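Local coordinates for flagellar basal body protein (Helicobacter pylori, PDB 5NPY), which probably builds part of the flagellar hook, the curved, flexible joint through which the rotary motor at the cell envelope turns the external filament, at residues A125-R130 with V137-Y142; V263-D268 with E273-T278; I297-E300 with P306-L309; V421-A426 with S456-Y461; G515-K518 with Y524-Q527. All coordinates share one frame; numbering follows the deposited sequence.

Contact 1. Residues A125-R130 with V137-Y142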
# COMPACT_ATOMS: atom_id res chain seq x y z
N ALA A 125 -21.38 -25.44 32.43
CA ALA A 125 -20.15 -26.24 32.38
C ALA A 125 -19.36 -25.90 31.12
O ALA A 125 -19.87 -26.06 30.00
CB ALA A 125 -20.47 -27.73 32.43
N GLY A 126 -18.12 -25.45 31.28
CA GLY A 126 -17.32 -25.00 30.15
C GLY A 126 -16.15 -25.90 29.78
O GLY A 126 -15.26 -25.48 29.05
N ASN A 127 -16.14 -27.14 30.27
CA ASN A 127 -15.01 -28.04 30.02
C ASN A 127 -15.19 -28.70 28.65
O ASN A 127 -15.51 -29.88 28.51
CB ASN A 127 -14.85 -29.05 31.15
CG ASN A 127 -16.07 -29.95 31.33
OD1 ASN A 127 -17.20 -29.57 31.02
ND2 ASN A 127 -15.83 -31.16 31.83
N PHE A 128 -14.97 -27.89 27.61
CA PHE A 128 -15.17 -28.30 26.23
C PHE A 128 -13.91 -28.91 25.65
O PHE A 128 -12.78 -28.58 26.04
CB PHE A 128 -15.62 -27.11 25.38
CG PHE A 128 -16.89 -26.47 25.85
CD1 PHE A 128 -17.01 -25.09 25.87
CD2 PHE A 128 -17.96 -27.24 26.27
CE1 PHE A 128 -18.18 -24.50 26.30
CE2 PHE A 128 -19.13 -26.65 26.71
CZ PHE A 128 -19.24 -25.28 26.72
N ALA A 129 -14.10 -29.80 24.68
CA ALA A 129 -12.99 -30.46 24.01
C ALA A 129 -13.40 -30.73 22.57
O ALA A 129 -14.57 -30.60 22.21
CB ALA A 129 -12.60 -31.76 24.73
N ARG A 130 -12.42 -31.09 21.75
CA ARG A 130 -12.65 -31.41 20.35
C ARG A 130 -12.80 -32.91 20.17
O ARG A 130 -12.00 -33.69 20.71
CB ARG A 130 -11.52 -30.91 19.45
CG ARG A 130 -10.84 -29.64 19.91
CD ARG A 130 -9.90 -29.13 18.84
NE ARG A 130 -8.67 -28.58 19.42
CZ ARG A 130 -7.76 -27.90 18.73
NH1 ARG A 130 -7.96 -27.66 17.44
NH2 ARG A 130 -6.67 -27.44 19.34
N VAL A 137 -17.22 -30.17 21.88
CA VAL A 137 -18.19 -31.06 22.48
C VAL A 137 -18.04 -31.02 24.00
O VAL A 137 -16.95 -30.78 24.52
CB VAL A 137 -18.04 -32.52 21.99
CG1 VAL A 137 -18.45 -32.64 20.52
CG2 VAL A 137 -16.59 -33.02 22.23
N THR A 138 -19.15 -31.26 24.69
CA THR A 138 -19.18 -31.50 26.12
C THR A 138 -18.69 -32.94 26.38
O THR A 138 -18.36 -33.68 25.45
CB THR A 138 -20.58 -31.23 26.65
OG1 THR A 138 -21.49 -32.20 26.12
CG2 THR A 138 -21.04 -29.85 26.24
N PRO A 139 -18.60 -33.37 27.64
CA PRO A 139 -18.27 -34.79 27.88
C PRO A 139 -19.38 -35.75 27.48
O PRO A 139 -19.10 -36.93 27.24
CB PRO A 139 -17.99 -34.84 29.39
CG PRO A 139 -17.65 -33.44 29.77
CD PRO A 139 -18.51 -32.59 28.89
N GLU A 140 -20.63 -35.30 27.39
CA GLU A 140 -21.75 -36.14 26.95
C GLU A 140 -21.90 -36.17 25.44
O GLU A 140 -22.88 -36.75 24.95
CB GLU A 140 -23.07 -35.66 27.57
CG GLU A 140 -23.07 -35.51 29.08
CD GLU A 140 -22.32 -34.27 29.56
OE1 GLU A 140 -21.32 -34.43 30.30
OE2 GLU A 140 -22.74 -33.14 29.19
N GLY A 141 -21.00 -35.52 24.70
CA GLY A 141 -21.07 -35.49 23.26
C GLY A 141 -21.97 -34.43 22.65
O GLY A 141 -22.21 -34.48 21.44
N TYR A 142 -22.47 -33.48 23.43
CA TYR A 142 -23.26 -32.39 22.87
C TYR A 142 -22.34 -31.32 22.28
O TYR A 142 -21.29 -31.01 22.84
CB TYR A 142 -24.18 -31.77 23.92
CG TYR A 142 -25.33 -32.66 24.36
CD1 TYR A 142 -26.38 -32.96 23.49
CD2 TYR A 142 -25.38 -33.20 25.64
CE1 TYR A 142 -27.43 -33.77 23.89
CE2 TYR A 142 -26.43 -34.02 26.05
CZ TYR A 142 -27.45 -34.29 25.16
OH TYR A 142 -28.49 -35.09 25.56
O HOH W 1 -15.31 -31.88 27.06
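Ala129 and Val137 face each other as an antiparallel hydrogen-bonded pair and supply the direct hydrogen bonds between the two segments. Ala129 N gives its hydrogen to Val137 O at 3.0 Å, and Val137 N returns a bond to Ala129 O at 2.7 Å. Val137 O is gripped further: Phe128 CA approaches it at 3.5 Å in a CA-H...O contact, and a water donates both to it and to Asn127 O, bridging the chains beyond the last direct bond.

Side-chain packing follows the same register. Val137 CG2 comes close to the carbonyl oxygen of its partner, 3.2 Å from Ala129 O, a tight fit. The methyl CG2 of Thr138 lies near the ring plane of Phe128, at the edge, 3.8 Å from Phe128 CE2, while Gly126 O sits above one face of that ring, toward the rim. Farther out, the Asn127 amide crosses the Pro139 ring at about a right angle, Asn127 ND2 being 3.6 Å from Pro139 CG.

A further polar group shapes the second segment. With chi1 at 67°, Thr138 OG1 closes over the type I turn 138-141 and accepts from Tyr142 N, just after it, at 3.1 Å.

Strand 127-130 is flanked by strand 136-137 on one side and strand 87-93 on the other, within the D1 region. Phe128 packs on Val144 and meets Phe97 edge-to-face, and Thr138 rests on Ile99.

Contact 2. Residues V263-D268 with E273-T278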
# COMPACT_ATOMS: atom_id res chain seq x y z
N VAL A 263 18.55 38.31 -22.12
CA VAL A 263 18.16 37.77 -20.83
C VAL A 263 17.06 36.73 -21.04
O VAL A 263 16.02 37.03 -21.63
CB VAL A 263 17.68 38.87 -19.87
CG1 VAL A 263 17.21 38.24 -18.56
CG2 VAL A 263 18.81 39.85 -19.60
N PHE A 264 17.32 35.52 -20.57
CA PHE A 264 16.32 34.48 -20.44
C PHE A 264 15.97 34.34 -18.96
O PHE A 264 16.82 34.56 -18.09
CB PHE A 264 16.83 33.14 -20.98
CG PHE A 264 17.38 33.21 -22.37
CD1 PHE A 264 17.06 34.25 -23.23
CD2 PHE A 264 18.21 32.20 -22.83
CE1 PHE A 264 17.56 34.29 -24.52
CE2 PHE A 264 18.72 32.23 -24.13
CZ PHE A 264 18.39 33.28 -24.98
N THR A 265 14.72 33.98 -18.67
CA THR A 265 14.21 33.91 -17.31
C THR A 265 13.43 32.62 -17.09
O THR A 265 12.55 32.28 -17.89
CB THR A 265 13.29 35.11 -17.00
OG1 THR A 265 14.02 36.33 -17.08
CG2 THR A 265 12.66 34.96 -15.63
N TYR A 266 13.73 31.92 -16.00
CA TYR A 266 13.00 30.71 -15.68
C TYR A 266 11.59 31.03 -15.24
O TYR A 266 11.37 31.91 -14.39
CB TYR A 266 13.72 29.90 -14.60
CG TYR A 266 12.99 28.63 -14.22
CD1 TYR A 266 12.11 28.60 -13.13
CD2 TYR A 266 13.15 27.46 -14.97
CE1 TYR A 266 11.41 27.44 -12.79
CE2 TYR A 266 12.47 26.28 -14.62
CZ TYR A 266 11.61 26.28 -13.54
OH TYR A 266 10.94 25.14 -13.19
N GLY A 267 10.63 30.30 -15.80
CA GLY A 267 9.23 30.47 -15.47
C GLY A 267 8.35 29.90 -16.57
O GLY A 267 8.83 29.35 -17.56
N ASP A 268 7.04 30.03 -16.36
CA ASP A 268 6.03 29.59 -17.32
C ASP A 268 6.42 30.02 -18.74
O ASP A 268 6.49 31.22 -19.03
CB ASP A 268 4.65 30.15 -16.93
CG ASP A 268 3.49 29.60 -17.80
OD1 ASP A 268 2.36 29.51 -17.28
OD2 ASP A 268 3.70 29.28 -18.99
N GLU A 273 8.71 37.48 -21.13
CA GLU A 273 9.64 37.57 -22.25
C GLU A 273 10.82 36.62 -22.03
O GLU A 273 11.44 36.62 -20.95
CB GLU A 273 10.14 39.00 -22.40
CG GLU A 273 11.07 39.23 -23.58
CD GLU A 273 11.74 40.59 -23.53
OE1 GLU A 273 11.53 41.31 -22.54
OE2 GLU A 273 12.48 40.93 -24.48
N ASN A 274 11.11 35.81 -23.06
CA ASN A 274 12.23 34.87 -23.05
C ASN A 274 12.19 33.95 -21.84
O ASN A 274 13.21 33.67 -21.22
CB ASN A 274 13.58 35.61 -23.13
CG ASN A 274 13.76 36.33 -24.45
OD1 ASN A 274 13.05 36.05 -25.42
ND2 ASN A 274 14.70 37.28 -24.50
N GLN A 275 10.99 33.49 -21.48
CA GLN A 275 10.85 32.58 -20.35
C GLN A 275 11.02 31.14 -20.81
O GLN A 275 10.68 30.78 -21.94
CB GLN A 275 9.51 32.78 -19.64
CG GLN A 275 9.38 34.18 -19.04
CD GLN A 275 8.58 34.23 -17.74
OE1 GLN A 275 7.87 33.29 -17.38
NE2 GLN A 275 8.70 35.35 -17.04
N PHE A 276 11.58 30.32 -19.94
CA PHE A 276 11.79 28.90 -20.23
C PHE A 276 11.60 28.13 -18.95
O PHE A 276 11.74 28.67 -17.84
CB PHE A 276 13.20 28.59 -20.77
CG PHE A 276 14.31 28.88 -19.78
CD1 PHE A 276 14.73 30.20 -19.55
CD2 PHE A 276 14.95 27.84 -19.09
CE1 PHE A 276 15.76 30.50 -18.63
CE2 PHE A 276 16.00 28.12 -18.17
CZ PHE A 276 16.40 29.46 -17.94
N LYS A 277 11.27 26.86 -19.11
CA LYS A 277 11.03 25.97 -17.99
C LYS A 277 11.78 24.65 -18.21
O LYS A 277 12.50 24.19 -17.32
CB LYS A 277 9.55 25.71 -17.83
CG LYS A 277 9.22 24.83 -16.64
CD LYS A 277 7.85 25.11 -16.17
CE LYS A 277 7.43 24.06 -15.14
NZ LYS A 277 7.85 24.39 -13.76
N THR A 278 11.64 24.06 -19.41
CA THR A 278 12.24 22.76 -19.72
C THR A 278 13.57 22.95 -20.42
O THR A 278 13.90 24.03 -20.91
CB THR A 278 11.35 21.93 -20.64
OG1 THR A 278 11.30 22.57 -21.92
CG2 THR A 278 9.95 21.73 -20.07
O HOH W 2 13.91 36.79 -19.56
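Thr265 and Tyr266 pair in parallel with Gln275 and Phe276, through backbone bonds from Thr265 N to Asn274 O, Phe276 N to Thr265 O (3.0 Å) and Gly267 N to Phe276 O (2.8 Å). Asn274 extends the pairing with its side chain: ND2 donates to Val263 O at 3.2 Å, the oxygen lying in the amide plane although the donor stands above the carbonyl plane. Its CB packs against Phe264 CD1, the amide almost perpendicular to the ring (85°). The ring of Phe276 is laid over the neighbouring strand, its chi1 of 64° placing CG between the backbone N and the carbonyl carbon. Tyr266 CA then meets one face in a CH-pi contact, 4.2 Å from the centroid, and Phe264 CB touches Phe276 CE1 at 3.7 Å. Lys277 NZ donates to Tyr266 OH at 3.2 Å, and Asp228 binds both, by a salt bridge to the lysine and a hydrogen bond to the hydroxyl. A water joins Thr265 OG1 to Glu273 O, and Thr265 OG1 is also hydrogen-bonded to Lys247 NZ. The whole forms the parallel edge of a mixed sheet whose short last strand, 275-276, runs into helix 279-289, with Thr278 as the N-cap bonded to Asp281 N.

Contact 3. Residues I297-E300 with P306-L309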
# COMPACT_ATOMS: atom_id res chain seq x y z
N ILE A 297 24.72 15.05 -24.31
CA ILE A 297 25.81 14.19 -24.76
C ILE A 297 26.25 13.23 -23.64
O ILE A 297 26.02 13.46 -22.45
CB ILE A 297 27.04 14.99 -25.25
CG1 ILE A 297 27.55 15.93 -24.16
CG2 ILE A 297 26.73 15.78 -26.51
CD1 ILE A 297 29.03 16.16 -24.20
N LYS A 298 26.90 12.15 -24.04
CA LYS A 298 27.51 11.24 -23.08
C LYS A 298 28.91 11.71 -22.76
O LYS A 298 29.66 12.10 -23.66
CB LYS A 298 27.56 9.81 -23.61
CG LYS A 298 26.24 9.17 -23.91
CD LYS A 298 26.51 7.78 -24.47
CE LYS A 298 25.28 6.90 -24.50
NZ LYS A 298 25.61 5.55 -25.05
N SER A 299 29.26 11.68 -21.48
CA SER A 299 30.59 12.10 -21.04
C SER A 299 31.68 11.15 -21.52
O SER A 299 32.86 11.52 -21.51
CB SER A 299 30.63 12.17 -19.52
OG SER A 299 30.28 10.92 -18.97
N GLU A 300 31.30 9.93 -21.89
CA GLU A 300 32.20 8.90 -22.42
C GLU A 300 31.37 8.18 -23.48
O GLU A 300 30.54 7.33 -23.13
CB GLU A 300 32.68 7.98 -21.31
CG GLU A 300 33.26 6.65 -21.76
CD GLU A 300 33.34 5.65 -20.61
OE1 GLU A 300 32.97 6.03 -19.48
OE2 GLU A 300 33.76 4.50 -20.84
N PRO A 306 26.88 6.04 -19.51
CA PRO A 306 27.78 6.88 -18.70
C PRO A 306 27.04 8.08 -18.13
O PRO A 306 25.88 8.34 -18.49
CB PRO A 306 28.84 7.33 -19.72
CG PRO A 306 28.03 7.47 -21.01
CD PRO A 306 26.94 6.40 -20.95
N PRO A 307 27.68 8.84 -17.24
CA PRO A 307 27.11 10.13 -16.84
C PRO A 307 26.93 11.01 -18.06
O PRO A 307 27.74 11.00 -18.98
CB PRO A 307 28.15 10.70 -15.87
CG PRO A 307 28.89 9.49 -15.34
CD PRO A 307 28.87 8.47 -16.45
N LEU A 308 25.84 11.77 -18.07
CA LEU A 308 25.49 12.60 -19.21
C LEU A 308 25.78 14.06 -18.91
O LEU A 308 25.73 14.49 -17.75
CB LEU A 308 24.02 12.40 -19.60
CG LEU A 308 23.62 10.95 -19.93
CD1 LEU A 308 22.20 10.90 -20.38
CD2 LEU A 308 24.54 10.33 -20.99
N LEU A 309 26.08 14.82 -19.96
CA LEU A 309 26.36 16.24 -19.85
C LEU A 309 25.49 17.01 -20.81
O LEU A 309 24.99 16.46 -21.80
CB LEU A 309 27.83 16.57 -20.17
CG LEU A 309 28.91 15.63 -19.64
CD1 LEU A 309 30.23 15.98 -20.30
CD2 LEU A 309 29.01 15.78 -18.14
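Pro306 and Pro307 supply the rings of this contact, which has no aromatic group. The Pro306 ring crosses the aliphatic chain of Lys298 at about a right angle: Pro306 CG is 3.5 Å from Lys298 CB, and CD lies against the lysine CD and CE. The same CG also meets Glu300 O, at 3.3 Å. The Pro307 ring is touched by the Ser299 hydroxyl, Ser299 OG being 3.8 Å from Pro307 CB.

The carbonyl of Pro307 is held twice by one residue. Ser299 N donates to Pro307 O at 3.0 Å, nearly in line with the C=O bond, while OG comes to the same oxygen tilted 30° from the carbonyl plane. A chi1 of 57° brings OG there, although the modelled separation is very short and its exact value is doubtful.

Farther along, Ile297 and Leu309 form a hydrogen-bonded pair with nearly straight bonds, Leu309 N to Ile297 O measuring 2.8 Å. Their side chains cross at an angle, and Leu309 also spreads CG and CD1 against Ser299 CB. On the opposite face of the sheet, Lys298 and Leu308 run side by side, with Lys298 CG to Leu308 CD2 at 3.6 Å. Lys298 NZ continues past them to the carbonyls of Ala303, Lys304 and Gly217.

These features belong to the closing end of an antiparallel beta hairpin, strands 293-298 and 308-313. Its second strand pairs in turn with strand 346-364.

Contact 4. Residues V421-A426 with S456-Y461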
# COMPACT_ATOMS: atom_id res chain seq x y z
N VAL A 421 2.76 10.49 -12.77
CA VAL A 421 2.16 10.80 -11.48
C VAL A 421 2.27 12.29 -11.22
O VAL A 421 3.31 12.88 -11.52
CB VAL A 421 2.88 9.97 -10.40
CG1 VAL A 421 2.82 10.61 -9.09
CG2 VAL A 421 2.35 8.57 -10.36
N GLY A 422 1.19 12.91 -10.70
CA GLY A 422 1.17 14.33 -10.41
C GLY A 422 0.74 14.61 -8.97
O GLY A 422 0.25 13.73 -8.27
N PHE A 423 0.93 15.86 -8.54
CA PHE A 423 0.55 16.26 -7.19
C PHE A 423 -0.27 17.54 -7.19
O PHE A 423 0.11 18.52 -7.84
CB PHE A 423 1.78 16.43 -6.27
CG PHE A 423 2.42 15.13 -5.91
CD1 PHE A 423 3.48 14.65 -6.65
CD2 PHE A 423 1.91 14.36 -4.88
CE1 PHE A 423 4.05 13.42 -6.35
CE2 PHE A 423 2.49 13.13 -4.57
CZ PHE A 423 3.56 12.67 -5.30
N ASP A 424 -1.35 17.54 -6.43
CA ASP A 424 -2.17 18.73 -6.28
C ASP A 424 -1.35 19.88 -5.70
O ASP A 424 -0.68 19.73 -4.68
CB ASP A 424 -3.38 18.40 -5.41
CG ASP A 424 -4.36 19.56 -5.29
OD1 ASP A 424 -5.52 19.40 -5.72
OD2 ASP A 424 -3.99 20.62 -4.74
N SER A 425 -1.36 21.02 -6.38
CA SER A 425 -0.46 22.10 -5.98
C SER A 425 -0.82 22.70 -4.62
O SER A 425 0.03 23.34 -4.00
CB SER A 425 -0.45 23.17 -7.06
OG SER A 425 -1.77 23.48 -7.46
N ALA A 426 -2.05 22.49 -4.12
CA ALA A 426 -2.50 23.01 -2.83
C ALA A 426 -2.39 21.97 -1.72
O ALA A 426 -1.42 21.96 -0.95
CB ALA A 426 -3.95 23.51 -2.95
N SER A 456 -0.79 9.15 -0.78
CA SER A 456 0.53 9.52 -1.26
C SER A 456 0.64 11.03 -1.40
O SER A 456 -0.35 11.75 -1.61
CB SER A 456 0.85 8.83 -2.58
OG SER A 456 0.80 7.42 -2.43
N SER A 457 1.87 11.53 -1.24
CA SER A 457 2.05 12.97 -1.12
C SER A 457 3.43 13.37 -1.61
O SER A 457 4.32 12.53 -1.79
CB SER A 457 1.85 13.43 0.32
OG SER A 457 2.46 12.52 1.20
N ASP A 458 3.58 14.67 -1.88
CA ASP A 458 4.87 15.28 -2.13
C ASP A 458 5.19 16.28 -1.02
O ASP A 458 5.55 17.43 -1.30
CB ASP A 458 4.88 15.92 -3.52
CG ASP A 458 3.97 17.15 -3.63
OD1 ASP A 458 2.98 17.26 -2.88
OD2 ASP A 458 4.26 18.03 -4.46
N LEU A 459 5.07 15.85 0.25
CA LEU A 459 5.30 16.72 1.41
C LEU A 459 6.78 17.06 1.57
O LEU A 459 7.62 16.16 1.63
CB LEU A 459 4.81 16.06 2.70
CG LEU A 459 3.30 15.87 2.89
CD1 LEU A 459 2.98 15.04 4.15
CD2 LEU A 459 2.59 17.22 2.89
N SER A 460 7.07 18.36 1.67
CA SER A 460 8.46 18.83 1.73
C SER A 460 9.12 18.50 3.07
O SER A 460 10.33 18.26 3.11
CB SER A 460 8.52 20.34 1.48
OG SER A 460 9.28 20.65 0.33
N TYR A 461 8.35 18.50 4.16
CA TYR A 461 8.95 18.36 5.48
C TYR A 461 9.31 16.92 5.80
O TYR A 461 10.07 16.70 6.74
CB TYR A 461 8.00 18.94 6.54
CG TYR A 461 6.66 18.21 6.69
CD1 TYR A 461 5.50 18.68 6.06
CD2 TYR A 461 6.55 17.08 7.50
CE1 TYR A 461 4.28 18.02 6.23
CE2 TYR A 461 5.34 16.41 7.66
CZ TYR A 461 4.21 16.88 7.03
OH TYR A 461 3.01 16.20 7.21
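Phe423 and Asp458 form a ring-carboxylate stack where the end of strand 411-423 meets the loop connecting strands 442-447 and 465-471. The phenyl and carboxylate planes are only 5° apart, and the two side chains slide past each other in opposite directions. Asp458 CB lies over the middle of the ring, 3.5 Å from the centroid of Phe423, as a CH-pi contact. The carboxylate is displaced from there toward the root of the phenylalanine: Asp458 CG is 3.4 Å from Phe423 CG, and Asp458 OD2 is 3.5 Å from Phe423 CB.

Asp458 takes this pose with CG between its backbone N and carbonyl carbon (chi1 69°), which lays the carboxylate over the CG and CB end of the phenylalanine. OD1 is also hydrogen-bonded to His428 ND1, outside the two segments, a bond that helps to hold the orientation of the carboxylate. The backbone of Ser456 lies near the edge of the Phe423 ring.

Second-shell bonds tie the loop to its surroundings. Ser457 OG is bonded to Asn198 OD1, and Ser456 OG is bonded to both Leu448 O and Val197 N. Met430, Gln396 and Leu199 also pack on Phe423, which is buried. Directly beyond Phe423 the strand gives way to an Asx turn, in which Asp424 OD2 accepts from Ala426 N at 2.8 Å, nearly along the carboxylate C-O axis.

Contact 5. Residues G515-K518 with Y524-Q527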
# COMPACT_ATOMS: atom_id res chain seq x y z
N GLY A 515 -37.35 -20.32 35.54
CA GLY A 515 -38.32 -20.89 34.61
C GLY A 515 -37.77 -21.99 33.72
O GLY A 515 -38.55 -22.61 32.98
N LEU A 516 -36.47 -22.25 33.76
CA LEU A 516 -35.90 -23.37 33.02
C LEU A 516 -36.08 -24.70 33.78
O LEU A 516 -36.16 -24.73 35.01
CB LEU A 516 -34.42 -23.14 32.75
CG LEU A 516 -33.97 -21.94 31.90
CD1 LEU A 516 -32.45 -21.89 31.91
CD2 LEU A 516 -34.51 -22.00 30.47
N ARG A 517 -36.12 -25.79 33.01
CA ARG A 517 -36.22 -27.15 33.54
C ARG A 517 -34.84 -27.77 33.66
O ARG A 517 -34.04 -27.72 32.72
CB ARG A 517 -37.10 -28.03 32.65
CG ARG A 517 -37.09 -29.53 33.01
CD ARG A 517 -37.77 -30.38 31.94
NE ARG A 517 -39.16 -29.98 31.71
CZ ARG A 517 -39.88 -30.33 30.64
NH1 ARG A 517 -39.35 -31.09 29.70
NH2 ARG A 517 -41.14 -29.91 30.51
N LYS A 518 -34.57 -28.38 34.81
CA LYS A 518 -33.31 -29.06 35.05
C LYS A 518 -33.40 -30.50 34.57
O LYS A 518 -34.41 -31.18 34.82
CB LYS A 518 -32.98 -29.01 36.54
CG LYS A 518 -31.51 -29.01 36.87
CD LYS A 518 -31.29 -28.41 38.25
CE LYS A 518 -30.47 -29.34 39.12
NZ LYS A 518 -29.25 -29.79 38.42
N TYR A 524 -29.88 -27.46 31.49
CA TYR A 524 -31.22 -26.93 31.67
C TYR A 524 -31.87 -26.85 30.29
O TYR A 524 -31.24 -27.14 29.28
CB TYR A 524 -31.17 -25.58 32.40
CG TYR A 524 -30.60 -25.67 33.80
CD1 TYR A 524 -29.23 -25.89 34.01
CD2 TYR A 524 -31.42 -25.56 34.92
CE1 TYR A 524 -28.71 -25.99 35.29
CE2 TYR A 524 -30.90 -25.65 36.19
CZ TYR A 524 -29.56 -25.87 36.38
OH TYR A 524 -29.06 -25.97 37.65
N GLU A 525 -33.15 -26.47 30.26
CA GLU A 525 -33.92 -26.50 29.03
C GLU A 525 -35.11 -25.56 29.20
O GLU A 525 -35.56 -25.33 30.32
CB GLU A 525 -34.41 -27.92 28.72
CG GLU A 525 -34.31 -28.32 27.28
CD GLU A 525 -35.02 -29.63 27.02
OE1 GLU A 525 -34.80 -30.24 25.95
OE2 GLU A 525 -35.81 -30.07 27.89
N MET A 526 -35.59 -25.02 28.09
CA MET A 526 -36.80 -24.21 28.13
C MET A 526 -38.04 -25.12 28.16
O MET A 526 -37.99 -26.30 27.79
CB MET A 526 -36.83 -23.25 26.94
CG MET A 526 -35.57 -22.39 26.82
SD MET A 526 -35.45 -21.35 25.32
CE MET A 526 -35.09 -22.58 24.05
N GLN A 527 -39.16 -24.55 28.62
CA GLN A 527 -40.41 -25.28 28.80
C GLN A 527 -41.57 -24.29 28.80
O GLN A 527 -41.36 -23.07 28.79
CB GLN A 527 -40.38 -26.09 30.10
CG GLN A 527 -39.98 -25.25 31.31
CD GLN A 527 -39.93 -26.04 32.60
OE1 GLN A 527 -40.27 -27.22 32.62
NE2 GLN A 527 -39.51 -25.39 33.67
O HOH W 3 -38.27 -22.18 30.57
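Gln527 reaches back over Gly515 and Arg517 with both ends of its amide. NE2 donates to Gly515 O at 3.0 Å, standing well above the plane of that carbonyl. Arg517 NE donates to Gln527 OE1 at 3.1 Å in a bent bond (138°) that comes from above the plane of the amide carbonyl. A bend at chi3 (-58°) carries NE toward Gln527, and the guanidinium and amide planes stand 80° apart. Glu525 OE2 is near Arg517 NH1 but beyond a salt bridge, adding at most a long-range attraction.

Between these groups the backbone is held by Arg517 N to Glu525 O at 2.8 Å. Behind it, Leu516 splits its two methyls: Leu516 CD1 lies 3.9 Å from Tyr524 CB, and CD2 is 3.8 Å from Met526 CG. Lys518 runs alongside Tyr524, Lys518 CG being 3.5 Å from Tyr524 CE2. A water bridges Gly515 O and Gln527 N.

The two-stranded hairpin 517-519 and 523-525 lies against strand 121-123: Tyr524 bonds through its backbone to Leu122, Leu516 packs on Leu122 and Trp96, and Glu525 touches Phe121. The rings of Tyr524 and Trp96 also meet, their planes at about 50°.

Overall arrangement
The five contacts are spread along an elongated chain, with contacts 1 and 5 toward one end, contacts 2 and 3 on the other side of the centre and contact 4 nearer the middle. Contacts 1 and 5 lie together, with centres about 20 Å and nearest atoms about 8 Å apart, whereas the centres of contacts 2 and 5 are about 90 Å apart. Those of contacts 2 and 4 are about 24 Å apart, and contacts 3 and 4 reach the same antiparallel sheet. The bound tris-hydroxymethyl-methyl-ammonium lies about 8 Å from the side chain of Lys277 in contact 2 and about 10 Å from that of Phe423 in contact 4, whose strand also carries the pocket residue Ile420.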